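Local coordinates for protein proteolytically activated form of PPO4 Tyrosinase (Agaricus bisporus var. bisporus H97, PDB 4OUA) that oxidises phenols at a two-copper site, hydroxylating monophenols and converting the resulting o-diphenols to o-quinones in the first step of melanin synthesis, at residues A[58-63]-A[74-79]; A[80-85]-A[306-311]; A[175-180]-A[269-274]. One frame throughout, in Å; residues are numbered along the deposited sequence.

Interaction 1: residues A[58-63]-A[74-79]. With NA (sodium ion), chain E.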
ATOM      1  N   LEU A  58      -5.878   1.662  14.110  1.00 38.56           N
ATOM      2  CA  LEU A  58      -7.110   2.172  14.701  1.00 38.51           C
ATOM      3  C   LEU A  58      -8.135   2.509  13.623  1.00 40.86           C
ATOM      4  O   LEU A  58      -7.768   2.876  12.506  1.00 41.71           O
ATOM      5  CB  LEU A  58      -6.826   3.407  15.558  1.00 36.01           C
ATOM      6  CG  LEU A  58      -6.093   3.178  16.881  1.00 41.60           C
ATOM      7  CD1 LEU A  58      -5.705   4.505  17.512  1.00 44.32           C
ATOM      8  CD2 LEU A  58      -6.958   2.367  17.831  1.00 43.56           C
ATOM      9  N   PRO A  59      -9.428   2.382  13.954  1.00 42.79           N
ATOM     10  CA  PRO A  59      -9.879   1.911  15.266  1.00 43.80           C
ATOM     11  C   PRO A  59      -9.766   0.396  15.400  1.00 43.70           C
ATOM     12  O   PRO A  59      -9.634  -0.300  14.396  1.00 46.63           O
ATOM     13  CB  PRO A  59     -11.343   2.352  15.306  1.00 46.61           C
ATOM     14  CG  PRO A  59     -11.764   2.316  13.877  1.00 43.07           C
ATOM     15  CD  PRO A  59     -10.558   2.745  13.081  1.00 46.53           C
ATOM     16  N   PHE A  60      -9.816  -0.106  16.628  1.00 44.82           N
ATOM     17  CA  PHE A  60      -9.736  -1.541  16.859  1.00 37.88           C
ATOM     18  C   PHE A  60     -11.109  -2.191  16.736  1.00 42.29           C
ATOM     19  O   PHE A  60     -11.675  -2.658  17.722  1.00 49.46           O
ATOM     20  CB  PHE A  60      -9.135  -1.830  18.234  1.00 40.59           C
ATOM     21  CG  PHE A  60      -7.726  -1.330  18.397  1.00 44.35           C
ATOM     22  CD1 PHE A  60      -6.929  -1.087  17.291  1.00 39.72           C
ATOM     23  CD2 PHE A  60      -7.200  -1.105  19.657  1.00 38.44           C
ATOM     24  CE1 PHE A  60      -5.635  -0.630  17.440  1.00 39.38           C
ATOM     25  CE2 PHE A  60      -5.909  -0.646  19.812  1.00 39.55           C
ATOM     26  CZ  PHE A  60      -5.124  -0.409  18.702  1.00 39.77           C
ATOM     27  N   THR A  61     -11.640  -2.215  15.517  1.00 48.65           N
ATOM     28  CA  THR A  61     -12.956  -2.790  15.261  1.00 45.82           C
ATOM     29  C   THR A  61     -12.930  -3.720  14.053  1.00 41.70           C
ATOM     30  O   THR A  61     -12.135  -3.526  13.133  1.00 43.82           O
ATOM     31  CB  THR A  61     -14.016  -1.695  15.023  1.00 43.24           C
ATOM     32  OG1 THR A  61     -13.647  -0.911  13.881  1.00 43.33           O
ATOM     33  CG2 THR A  61     -14.133  -0.787  16.240  1.00 38.27           C
ATOM     34  N   PRO A  62     -13.804  -4.737  14.055  1.00 47.43           N
ATOM     35  CA  PRO A  62     -13.939  -5.687  12.945  1.00 46.68           C
ATOM     36  C   PRO A  62     -14.361  -4.992  11.653  1.00 45.96           C
ATOM     37  O   PRO A  62     -15.139  -4.040  11.700  1.00 45.92           O
ATOM     38  CB  PRO A  62     -15.033  -6.645  13.430  1.00 42.48           C
ATOM     39  CG  PRO A  62     -15.057  -6.488  14.914  1.00 37.83           C
ATOM     40  CD  PRO A  62     -14.716  -5.055  15.166  1.00 44.79           C
ATOM     41  N   TRP A  63     -13.857  -5.463  10.517  1.00 44.60           N
ATOM     42  CA  TRP A  63     -14.175  -4.845   9.233  1.00 40.74           C
ATOM     43  C   TRP A  63     -14.994  -5.767   8.332  1.00 42.87           C
ATOM     44  O   TRP A  63     -14.545  -6.854   7.964  1.00 36.63           O
ATOM     45  CB  TRP A  63     -12.894  -4.423   8.513  1.00 36.52           C
ATOM     46  CG  TRP A  63     -13.145  -3.772   7.189  1.00 32.50           C
ATOM     47  CD1 TRP A  63     -13.410  -2.454   6.962  1.00 31.56           C
ATOM     48  CD2 TRP A  63     -13.156  -4.412   5.908  1.00 36.08           C
ATOM     49  NE1 TRP A  63     -13.584  -2.231   5.618  1.00 31.18           N
ATOM     50  CE2 TRP A  63     -13.434  -3.418   4.948  1.00 31.30           C
ATOM     51  CE3 TRP A  63     -12.956  -5.727   5.477  1.00 35.63           C
ATOM     52  CZ2 TRP A  63     -13.518  -3.697   3.586  1.00 29.50           C
ATOM     53  CZ3 TRP A  63     -13.040  -6.003   4.124  1.00 27.99           C
ATOM     54  CH2 TRP A  63     -13.318  -4.993   3.195  1.00 29.55           C
ATOM     55  N   TYR A  74      -8.205 -10.815  19.616  1.00 50.20           N
ATOM     56  CA  TYR A  74      -7.301  -9.791  20.129  1.00 50.87           C
ATOM     57  C   TYR A  74      -7.718  -8.399  19.671  1.00 49.77           C
ATOM     58  O   TYR A  74      -7.906  -8.161  18.479  1.00 50.46           O
ATOM     59  CB  TYR A  74      -5.868 -10.091  19.684  1.00 42.22           C
ATOM     60  CG  TYR A  74      -4.798  -9.397  20.494  1.00 44.97           C
ATOM     61  CD1 TYR A  74      -4.531  -9.784  21.800  1.00 49.66           C
ATOM     62  CD2 TYR A  74      -4.041  -8.368  19.948  1.00 44.27           C
ATOM     63  CE1 TYR A  74      -3.548  -9.157  22.545  1.00 45.34           C
ATOM     64  CE2 TYR A  74      -3.056  -7.736  20.684  1.00 37.88           C
ATOM     65  CZ  TYR A  74      -2.813  -8.136  21.982  1.00 41.08           C
ATOM     66  OH  TYR A  74      -1.834  -7.513  22.721  1.00 49.04           O
ATOM     67  N   GLU A  75      -7.864  -7.483  20.624  1.00 53.90           N
ATOM     68  CA  GLU A  75      -8.253  -6.114  20.310  1.00 48.13           C
ATOM     69  C   GLU A  75      -7.041  -5.285  19.905  1.00 43.92           C
ATOM     70  O   GLU A  75      -6.260  -4.848  20.751  1.00 49.30           O
ATOM     71  CB  GLU A  75      -8.961  -5.462  21.498  1.00 54.03           C
ATOM     72  CG  GLU A  75      -9.514  -4.076  21.197  1.00 54.08           C
ATOM     73  CD  GLU A  75     -10.193  -3.442  22.394  1.00 72.59           C
ATOM     74  OE1 GLU A  75     -10.076  -3.995  23.508  1.00 84.66           O
ATOM     75  OE2 GLU A  75     -10.846  -2.391  22.221  1.00 70.53           O
ATOM     76  N   SER A  76      -6.895  -5.074  18.602  1.00 42.11           N
ATOM     77  CA  SER A  76      -5.778  -4.318  18.054  1.00 43.75           C
ATOM     78  C   SER A  76      -5.978  -4.124  16.557  1.00 42.79           C
ATOM     79  O   SER A  76      -7.065  -4.372  16.034  1.00 41.63           O
ATOM     80  CB  SER A  76      -4.453  -5.034  18.332  1.00 43.95           C
ATOM     81  OG  SER A  76      -3.357  -4.310  17.802  1.00 40.98           O
ATOM     82  N   GLY A  77      -4.933  -3.680  15.867  1.00 39.07           N
ATOM     83  CA  GLY A  77      -4.995  -3.516  14.427  1.00 36.27           C
ATOM     84  C   GLY A  77      -5.086  -4.854  13.720  1.00 42.06           C
ATOM     85  O   GLY A  77      -4.965  -5.906  14.347  1.00 43.82           O
ATOM     86  N   TYR A  78      -5.311  -4.818  12.411  1.00 44.25           N
ATOM     87  CA  TYR A  78      -5.361  -6.037  11.612  1.00 41.49           C
ATOM     88  C   TYR A  78      -3.991  -6.375  11.039  1.00 38.11           C
ATOM     89  O   TYR A  78      -3.649  -7.548  10.885  1.00 40.33           O
ATOM     90  CB  TYR A  78      -6.368  -5.902  10.467  1.00 37.54           C
ATOM     91  CG  TYR A  78      -7.759  -6.401  10.779  1.00 36.05           C
ATOM     92  CD1 TYR A  78      -7.990  -7.739  11.066  1.00 37.02           C
ATOM     93  CD2 TYR A  78      -8.847  -5.539  10.754  1.00 38.63           C
ATOM     94  CE1 TYR A  78      -9.264  -8.202  11.341  1.00 41.54           C
ATOM     95  CE2 TYR A  78     -10.124  -5.992  11.026  1.00 39.66           C
ATOM     96  CZ  TYR A  78     -10.327  -7.324  11.317  1.00 42.13           C
ATOM     97  OH  TYR A  78     -11.597  -7.778  11.588  1.00 41.84           O
ATOM     98  N   CYS A  79      -3.214  -5.341  10.725  1.00 38.80           N
ATOM     99  CA  CYS A  79      -1.945  -5.508  10.023  1.00 38.97           C
ATOM    100  C   CYS A  79      -0.989  -6.420  10.775  1.00 35.53           C
ATOM    101  O   CYS A  79      -0.875  -6.354  11.998  1.00 37.32           O
ATOM    102  CB  CYS A  79      -1.280  -4.151   9.774  1.00 40.22           C
ATOM    103  SG  CYS A  79      -0.681  -3.307  11.255  1.00 48.13           S
TER
HETATM  104 NA    NA E 403      -8.743  -1.202  12.685  1.00 41.51          NA
HETATM  105  O   HOH W   1     -10.415  -2.253  11.356  1.00 38.62           O
HETATM  106  O   HOH W   2      -8.621  -3.209  13.534  1.00 39.52           O

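Interaction 2: residues A[80-85]-A[306-311]. With CU1 (copper (I) ion), chain C.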
ATOM      1  N   THR A  80      -0.311  -7.279  10.025  1.00 39.52           N
ATOM      2  CA  THR A  80       0.636  -8.224  10.591  1.00 41.36           C
ATOM      3  C   THR A  80       2.056  -7.690  10.465  1.00 44.53           C
ATOM      4  O   THR A  80       2.558  -7.487   9.359  1.00 47.17           O
ATOM      5  CB  THR A  80       0.539  -9.590   9.901  1.00 33.49           C
ATOM      6  OG1 THR A  80       0.812  -9.434   8.503  1.00 35.88           O
ATOM      7  CG2 THR A  80      -0.852 -10.171  10.078  1.00 33.22           C
ATOM      8  N   HIS A  81       2.699  -7.461  11.604  1.00 46.99           N
ATOM      9  CA  HIS A  81       4.037  -6.886  11.621  1.00 46.13           C
ATOM     10  C   HIS A  81       4.960  -7.702  12.518  1.00 46.72           C
ATOM     11  O   HIS A  81       4.531  -8.228  13.544  1.00 56.44           O
ATOM     12  CB  HIS A  81       3.982  -5.427  12.085  1.00 43.39           C
ATOM     13  CG  HIS A  81       2.996  -4.591  11.328  1.00 40.90           C
ATOM     14  ND1 HIS A  81       1.797  -4.182  11.868  1.00 42.24           N
ATOM     15  CD2 HIS A  81       3.027  -4.098  10.067  1.00 39.65           C
ATOM     16  CE1 HIS A  81       1.133  -3.469  10.976  1.00 49.32           C
ATOM     17  NE2 HIS A  81       1.858  -3.403   9.873  1.00 43.79           N
ATOM     18  N   SER A  82       6.224  -7.808  12.117  1.00 39.28           N
ATOM     19  CA  SER A  82       7.218  -8.575  12.862  1.00 41.61           C
ATOM     20  C   SER A  82       6.917 -10.072  12.836  1.00 39.24           C
ATOM     21  O   SER A  82       7.379 -10.822  13.696  1.00 36.62           O
ATOM     22  CB  SER A  82       7.299  -8.082  14.308  1.00 38.08           C
ATOM     23  OG  SER A  82       7.538  -6.687  14.355  1.00 41.70           O
ATOM     24  N   GLN A  83       6.144 -10.502  11.844  1.00 34.83           N
ATOM     25  CA  GLN A  83       5.773 -11.906  11.720  1.00 42.15           C
ATOM     26  C   GLN A  83       5.826 -12.377  10.268  1.00 48.39           C
ATOM     27  O   GLN A  83       5.890 -11.565   9.344  1.00 48.71           O
ATOM     28  CB  GLN A  83       4.378 -12.140  12.300  1.00 35.58           C
ATOM     29  CG  GLN A  83       3.371 -11.073  11.923  1.00 46.08           C
ATOM     30  CD  GLN A  83       1.943 -11.559  12.043  1.00 49.39           C
ATOM     31  OE1 GLN A  83       1.604 -12.636  11.558  1.00 40.21           O
ATOM     32  NE2 GLN A  83       1.098 -10.768  12.694  1.00 52.83           N
ATOM     33  N   VAL A  84       5.790 -13.693  10.078  1.00 41.99           N
ATOM     34  CA  VAL A  84       5.970 -14.297   8.761  1.00 46.06           C
ATOM     35  C   VAL A  84       4.888 -13.915   7.753  1.00 40.14           C
ATOM     36  O   VAL A  84       5.074 -14.075   6.548  1.00 37.30           O
ATOM     37  CB  VAL A  84       6.012 -15.836   8.858  1.00 43.65           C
ATOM     38  CG1 VAL A  84       7.299 -16.292   9.525  1.00 46.32           C
ATOM     39  CG2 VAL A  84       4.798 -16.355   9.612  1.00 36.14           C
ATOM     40  N   LEU A  85       3.762 -13.407   8.244  1.00 44.53           N
ATOM     41  CA  LEU A  85       2.622 -13.118   7.379  1.00 42.14           C
ATOM     42  C   LEU A  85       2.629 -11.694   6.831  1.00 37.04           C
ATOM     43  O   LEU A  85       1.717 -11.310   6.102  1.00 36.72           O
ATOM     44  CB  LEU A  85       1.311 -13.364   8.128  1.00 35.52           C
ATOM     45  CG  LEU A  85       1.013 -14.813   8.511  1.00 35.99           C
ATOM     46  CD1 LEU A  85      -0.384 -14.928   9.087  1.00 30.31           C
ATOM     47  CD2 LEU A  85       1.184 -15.729   7.307  1.00 39.19           C
ATOM     48  N   GLU A 306       3.137 -15.314  16.424  1.00 51.99           N
ATOM     49  CA  GLU A 306       2.632 -13.945  16.452  1.00 47.33           C
ATOM     50  C   GLU A 306       3.214 -13.203  17.648  1.00 51.62           C
ATOM     51  O   GLU A 306       2.742 -13.360  18.774  1.00 59.10           O
ATOM     52  CB  GLU A 306       1.104 -13.929  16.515  1.00 46.97           C
ATOM     53  CG  GLU A 306       0.501 -12.550  16.770  1.00 46.22           C
ATOM     54  CD  GLU A 306       0.503 -11.663  15.535  1.00 51.17           C
ATOM     55  OE1 GLU A 306       0.963 -10.504  15.628  1.00 54.60           O
ATOM     56  OE2 GLU A 306       0.037 -12.121  14.471  1.00 44.52           O
ATOM     57  N   ARG A 307       4.239 -12.394  17.404  1.00 52.69           N
ATOM     58  CA  ARG A 307       4.959 -11.735  18.488  1.00 52.95           C
ATOM     59  C   ARG A 307       4.310 -10.423  18.932  1.00 52.89           C
ATOM     60  O   ARG A 307       4.089 -10.213  20.123  1.00 54.08           O
ATOM     61  CB  ARG A 307       6.414 -11.498  18.077  1.00 48.71           C
ATOM     62  CG  ARG A 307       7.279 -12.747  18.204  1.00 66.23           C
ATOM     63  CD  ARG A 307       8.649 -12.576  17.567  1.00 64.25           C
ATOM     64  NE  ARG A 307       8.607 -12.742  16.117  1.00 55.69           N
ATOM     65  CZ  ARG A 307       9.684 -12.775  15.340  1.00 60.37           C
ATOM     66  NH1 ARG A 307      10.892 -12.656  15.874  1.00 62.34           N
ATOM     67  NH2 ARG A 307       9.555 -12.930  14.028  1.00 50.48           N
ATOM     68  N   GLU A 308       4.003  -9.545  17.982  1.00 53.12           N
ATOM     69  CA  GLU A 308       3.376  -8.269  18.317  1.00 49.39           C
ATOM     70  C   GLU A 308       1.923  -8.449  18.745  1.00 56.61           C
ATOM     71  O   GLU A 308       1.519  -7.984  19.812  1.00 53.04           O
ATOM     72  CB  GLU A 308       3.446  -7.300  17.136  1.00 48.81           C
ATOM     73  CG  GLU A 308       4.837  -6.774  16.833  1.00 54.53           C
ATOM     74  CD  GLU A 308       4.804  -5.462  16.072  1.00 57.52           C
ATOM     75  OE1 GLU A 308       3.740  -4.804  16.066  1.00 57.48           O
ATOM     76  OE2 GLU A 308       5.839  -5.088  15.481  1.00 54.53           O
ATOM     77  N   GLY A 309       1.143  -9.121  17.905  1.00 50.59           N
ATOM     78  CA  GLY A 309      -0.269  -9.327  18.167  1.00 39.03           C
ATOM     79  C   GLY A 309      -1.136  -8.449  17.285  1.00 40.69           C
ATOM     80  O   GLY A 309      -0.927  -7.240  17.202  1.00 44.88           O
ATOM     81  N   SER A 310      -2.108  -9.060  16.617  1.00 43.06           N
ATOM     82  CA  SER A 310      -3.029  -8.329  15.755  1.00 44.02           C
ATOM     83  C   SER A 310      -4.439  -8.868  15.956  1.00 44.26           C
ATOM     84  O   SER A 310      -4.625  -9.886  16.617  1.00 41.93           O
ATOM     85  CB  SER A 310      -2.609  -8.444  14.290  1.00 42.46           C
ATOM     86  OG  SER A 310      -2.735  -9.779  13.834  1.00 48.88           O
ATOM     87  N   MET A 311      -5.437  -8.202  15.389  1.00 42.29           N
ATOM     88  CA  MET A 311      -6.818  -8.615  15.624  1.00 47.83           C
ATOM     89  C   MET A 311      -7.116  -9.968  14.967  1.00 52.09           C
ATOM     90  O   MET A 311      -8.177 -10.552  15.180  1.00 49.30           O
ATOM     91  CB  MET A 311      -7.787  -7.532  15.123  1.00 43.39           C
ATOM     92  CG  MET A 311      -9.283  -7.867  15.240  1.00 37.92           C
ATOM     93  SD  MET A 311     -10.389  -6.559  14.652  1.00 57.28           S
ATOM     94  CE  MET A 311     -10.431  -5.459  16.083  1.00 47.49           C
TER
HETATM   95 CU   CU1 C 401       1.159  -2.832   7.975  1.00 44.28          CU
HETATM   96  O   HOH W   3       2.859  -1.118   8.017  0.90 42.65           O

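Interaction 3: residues A[175-180]-A[269-274]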
ATOM      1  N   PRO A 175     -13.476   8.684  17.791  1.00 42.36           N
ATOM      2  CA  PRO A 175     -13.387   8.635  19.255  1.00 49.79           C
ATOM      3  C   PRO A 175     -12.283   7.708  19.765  1.00 49.26           C
ATOM      4  O   PRO A 175     -11.969   7.736  20.954  1.00 42.26           O
ATOM      5  CB  PRO A 175     -14.766   8.110  19.671  1.00 48.55           C
ATOM      6  CG  PRO A 175     -15.666   8.467  18.541  1.00 43.71           C
ATOM      7  CD  PRO A 175     -14.824   8.335  17.309  1.00 41.39           C
ATOM      8  N   SER A 176     -11.708   6.899  18.879  1.00 47.11           N
ATOM      9  CA  SER A 176     -10.659   5.966  19.274  1.00 47.92           C
ATOM     10  C   SER A 176      -9.281   6.622  19.233  1.00 46.67           C
ATOM     11  O   SER A 176      -8.269   5.972  19.493  1.00 46.38           O
ATOM     12  CB  SER A 176     -10.680   4.722  18.378  1.00 51.75           C
ATOM     13  OG  SER A 176     -10.458   5.057  17.017  1.00 48.10           O
ATOM     14  N   PHE A 177      -9.248   7.913  18.914  1.00 48.39           N
ATOM     15  CA  PHE A 177      -7.993   8.659  18.860  1.00 47.17           C
ATOM     16  C   PHE A 177      -7.760   9.462  20.139  1.00 46.99           C
ATOM     17  O   PHE A 177      -6.725  10.110  20.289  1.00 52.66           O
ATOM     18  CB  PHE A 177      -7.972   9.612  17.657  1.00 44.53           C
ATOM     19  CG  PHE A 177      -7.911   8.922  16.321  1.00 39.66           C
ATOM     20  CD1 PHE A 177      -8.088   7.553  16.213  1.00 44.25           C
ATOM     21  CD2 PHE A 177      -7.661   9.652  15.169  1.00 38.14           C
ATOM     22  CE1 PHE A 177      -8.028   6.927  14.979  1.00 40.50           C
ATOM     23  CE2 PHE A 177      -7.598   9.032  13.935  1.00 37.35           C
ATOM     24  CZ  PHE A 177      -7.782   7.668  13.841  1.00 37.12           C
ATOM     25  N   ASN A 178      -8.725   9.412  21.052  1.00 50.43           N
ATOM     26  CA  ASN A 178      -8.732  10.273  22.236  1.00 57.85           C
ATOM     27  C   ASN A 178      -7.466  10.208  23.093  1.00 59.80           C
ATOM     28  O   ASN A 178      -6.893  11.241  23.437  1.00 67.39           O
ATOM     29  CB  ASN A 178      -9.950   9.945  23.106  1.00 56.24           C
ATOM     30  CG  ASN A 178     -11.265  10.254  22.410  1.00 59.83           C
ATOM     31  OD1 ASN A 178     -11.305  10.462  21.197  1.00 56.26           O
ATOM     32  ND2 ASN A 178     -12.350  10.281  23.179  1.00 62.04           N
ATOM     33  N   GLY A 179      -7.034   8.999  23.434  1.00 49.32           N
ATOM     34  CA  GLY A 179      -5.912   8.820  24.339  1.00 53.59           C
ATOM     35  C   GLY A 179      -4.577   9.337  23.829  1.00 59.98           C
ATOM     36  O   GLY A 179      -3.690   9.648  24.623  1.00 59.75           O
ATOM     37  N   TYR A 180      -4.435   9.435  22.509  1.00 55.58           N
ATOM     38  CA  TYR A 180      -3.165   9.806  21.887  1.00 56.64           C
ATOM     39  C   TYR A 180      -3.062  11.321  21.689  1.00 55.47           C
ATOM     40  O   TYR A 180      -3.827  11.917  20.935  1.00 48.15           O
ATOM     41  CB  TYR A 180      -2.992   9.071  20.557  1.00 51.86           C
ATOM     42  CG  TYR A 180      -3.313   7.598  20.649  1.00 44.80           C
ATOM     43  CD1 TYR A 180      -2.307   6.656  20.814  1.00 47.76           C
ATOM     44  CD2 TYR A 180      -4.629   7.148  20.583  1.00 42.70           C
ATOM     45  CE1 TYR A 180      -2.599   5.307  20.910  1.00 53.61           C
ATOM     46  CE2 TYR A 180      -4.929   5.798  20.676  1.00 42.78           C
ATOM     47  CZ  TYR A 180      -3.908   4.883  20.840  1.00 55.89           C
ATOM     48  OH  TYR A 180      -4.188   3.540  20.930  1.00 53.74           O
ATOM     49  N   ALA A 269       2.085   3.005  13.422  1.00 34.20           N
ATOM     50  CA  ALA A 269       1.340   1.906  12.810  1.00 39.13           C
ATOM     51  C   ALA A 269      -0.171   2.021  13.013  1.00 38.62           C
ATOM     52  O   ALA A 269      -0.950   1.435  12.261  1.00 40.01           O
ATOM     53  CB  ALA A 269       1.838   0.575  13.355  1.00 38.37           C
ATOM     54  N   LEU A 270      -0.582   2.777  14.024  1.00 38.92           N
ATOM     55  CA  LEU A 270      -1.999   2.919  14.337  1.00 39.64           C
ATOM     56  C   LEU A 270      -2.668   4.004  13.497  1.00 37.49           C
ATOM     57  O   LEU A 270      -3.893   4.119  13.487  1.00 36.56           O
ATOM     58  CB  LEU A 270      -2.189   3.222  15.825  1.00 39.63           C
ATOM     59  CG  LEU A 270      -1.693   2.162  16.813  1.00 37.33           C
ATOM     60  CD1 LEU A 270      -1.907   2.627  18.244  1.00 32.79           C
ATOM     61  CD2 LEU A 270      -2.383   0.826  16.571  1.00 32.17           C
ATOM     62  N   PHE A 271      -1.864   4.796  12.794  1.00 39.49           N
ATOM     63  CA  PHE A 271      -2.392   5.913  12.015  1.00 37.65           C
ATOM     64  C   PHE A 271      -1.808   5.982  10.605  1.00 37.98           C
ATOM     65  O   PHE A 271      -2.252   6.782   9.784  1.00 41.96           O
ATOM     66  CB  PHE A 271      -2.125   7.236  12.741  1.00 40.56           C
ATOM     67  CG  PHE A 271      -2.715   7.307  14.122  1.00 44.28           C
ATOM     68  CD1 PHE A 271      -4.044   7.652  14.307  1.00 40.52           C
ATOM     69  CD2 PHE A 271      -1.938   7.040  15.237  1.00 41.91           C
ATOM     70  CE1 PHE A 271      -4.588   7.723  15.577  1.00 36.80           C
ATOM     71  CE2 PHE A 271      -2.476   7.109  16.509  1.00 39.91           C
ATOM     72  CZ  PHE A 271      -3.803   7.450  16.678  1.00 38.54           C
ATOM     73  N   ALA A 272      -0.817   5.142  10.329  1.00 43.23           N
ATOM     74  CA  ALA A 272      -0.069   5.214   9.076  1.00 37.02           C
ATOM     75  C   ALA A 272      -0.948   5.009   7.844  1.00 36.56           C
ATOM     76  O   ALA A 272      -0.723   5.628   6.804  1.00 39.84           O
ATOM     77  CB  ALA A 272       1.061   4.193   9.085  1.00 43.75           C
ATOM     78  N   ALA A 273      -1.946   4.141   7.964  1.00 37.41           N
ATOM     79  CA  ALA A 273      -2.805   3.803   6.834  1.00 34.71           C
ATOM     80  C   ALA A 273      -3.645   4.990   6.368  1.00 35.15           C
ATOM     81  O   ALA A 273      -4.012   5.078   5.195  1.00 32.02           O
ATOM     82  CB  ALA A 273      -3.706   2.634   7.196  1.00 35.05           C
ATOM     83  N   PHE A 274      -3.943   5.904   7.286  1.00 35.58           N
ATOM     84  CA  PHE A 274      -4.802   7.044   6.979  1.00 31.77           C
ATOM     85  C   PHE A 274      -4.143   8.035   6.021  1.00 33.55           C
ATOM     86  O   PHE A 274      -4.829   8.819   5.365  1.00 38.09           O
ATOM     87  CB  PHE A 274      -5.215   7.758   8.268  1.00 34.29           C
ATOM     88  CG  PHE A 274      -6.127   6.944   9.143  1.00 40.71           C
ATOM     89  CD1 PHE A 274      -7.477   6.840   8.848  1.00 35.34           C
ATOM     90  CD2 PHE A 274      -5.637   6.283  10.257  1.00 35.94           C
ATOM     91  CE1 PHE A 274      -8.322   6.092   9.647  1.00 33.38           C
ATOM     92  CE2 PHE A 274      -6.476   5.534  11.060  1.00 34.13           C
ATOM     93  CZ  PHE A 274      -7.820   5.439  10.755  1.00 35.86           C
TER

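Interaction 1: residues A[58-63]-A[74-79]
Phe60 receives Ser76 on the face of its ring: Ser76 CA stands 3.5 Å from the ring centroid and only 13° off the ring normal, a clear CH-pi contact. Leu58 CD2 lies over the centre of the opposite face, leaving the ring held between a backbone CH and a methyl group of its own segment. A chi1 of -62° puts Phe60 CG anti to the carbonyl carbon, where it meets Ser76 CA, while Phe60 CB packs on Glu75 CG at 3.7 Å.

A second apolar touch joins Trp63 CB and Tyr78 CE2, 4.1 Å apart. The direct polar link is slighter. Trp63 N approaches near the plane of the Tyr78 ring and gives a weak hydrogen bond to Tyr78 OH (3.4 Å), whereas the indole NE1 is bonded to Tyr46 O.

Metal coordination supplies the third kind of link. Sodium takes Pro59 O at 2.1 Å, water 1 at 2.4 Å and water 2 at 2.2 Å, and the carbonyls of Gly54 and Gly57 complete the site. Water 1 donates to Thr61 O and water 2 to Ser76 O.

Both segments belong to the long loop between helices 49-54 and 86-109, which carries the copper ligands His56 and His81; the Tyr78 side chain is about 8 Å from a copper ion. Sodium binds 58-63 directly and through water 1, and reaches 74-79 through water 2; its charge is likely to polarise both waters as donors.

Interaction 2: residues A[80-85]-A[306-311]
Loops 80-85 and 306-311 pass each other in opposite directions without forming a sheet, Thr80 CA lying 6.3 Å from Ser310 CA and Gln83 CA 6.0 Å from Glu306 CA. Side chains do the joining. Ser82 OG donates to Glu308 OE2 at 2.6 Å, meeting that oxygen on its anti side and 28° out of the carboxylate plane. The same hydroxyl is also bonded to His235 NE2, so two partners fix its rotation.

Deeper in the contact, Gln83 CG sits in the crowded position between the backbone N and the carbonyl carbon (chi1 43°), and the chain then extends to the Glu306 carboxylate. Amide and carboxylate planes stand 81° apart. Glu306 OE1 accepts a hydrogen bond from Gly309 N (2.7 Å) within its own loop. An alanine in place of Glu306 would probably leave the Gly309 N-H without its acceptor and the Gln83 amide without the carboxylate beside it. Arg307 NH2 comes within 3.0 Å of Ser82 O.

Between Thr80 and Ser82, His81 turns its ring away and binds copper through NE2 at 2.1 Å, alongside His56, His90 and water 3; a covalent link from Cys79 SG to His81 CE1 restrains the same ring. Glu308 thus bonds the residue directly after the copper ligand, and Glu306 lies against the next, so that acidic side chains of 306-311 meet the loop just beyond His81 without themselves binding the metal.

Interaction 3: residues A[175-180]-A[269-274]
Phe271 drives the edge of its ring into the face of Phe177. Its CE1 lies 3.3 Å above the plane of the Phe177 ring, over the centre, in an edge-to-face pair with centroids 4.7 Å apart and planes at 83°. The neighbouring rim atom, Phe271 CZ, points at the face of Tyr180, offset toward the rim, in a second edge-to-face pair whose centroids are 5.5 Å apart. One ring thus offers its edge to two faces. Phe177 in turn offers its own edge to the face of Phe274, an offset edge-to-face pair in which the side chains meet tip to tip, Phe177 CZ to Phe274 CE2 at 3.7 Å. Leu270 adds an aliphatic touch, its CD1 3.8 Å from Tyr180 CE1, the two side chains crossing at about a right angle.

Two backbone features set these rings out. Residues 177-180 form a type I beta turn, closed by Tyr180 N bonding to Phe177 O at 3.3 Å, which puts Phe177 and Tyr180 at its two ends. Across the contact, Phe274 N bonds to Phe271 O at 3.1 Å.

Farther out, Phe183 stacks on Phe271, while Phe170 meets both Phe177 and Phe274. Ala269 O accepts a hydrogen bond from ND1 of the copper ligand His56. The whole is an aromatic cluster of T-shaped pairs, packed in the central tyrosinase domain against a loop that holds a ligand of the di-copper centre.

How the interactions relate
Interaction 1 lies between the other two and touches both. Toward interaction 2, whose centre is about 13 Å away, Gly77 O and Met311 N are 2.6 Å apart in a probable hydrogen bond. Toward interaction 3, with its centre about 11 Å away, Leu58 N and Leu270 O pair probably in the same way at 3.2 Å, and Leu58 CD1 packs on Tyr180 CE2. Interactions 2 and 3 do not touch; their nearest atoms are about 5 Å apart. Yet they converge on one copper: interaction 2 contains its ligand His81, and 269-274 bonds to its ligand His56. The sodium lies in interaction 1, and its other carbonyl ligands, Gly54 and Gly57, flank His56 in sequence.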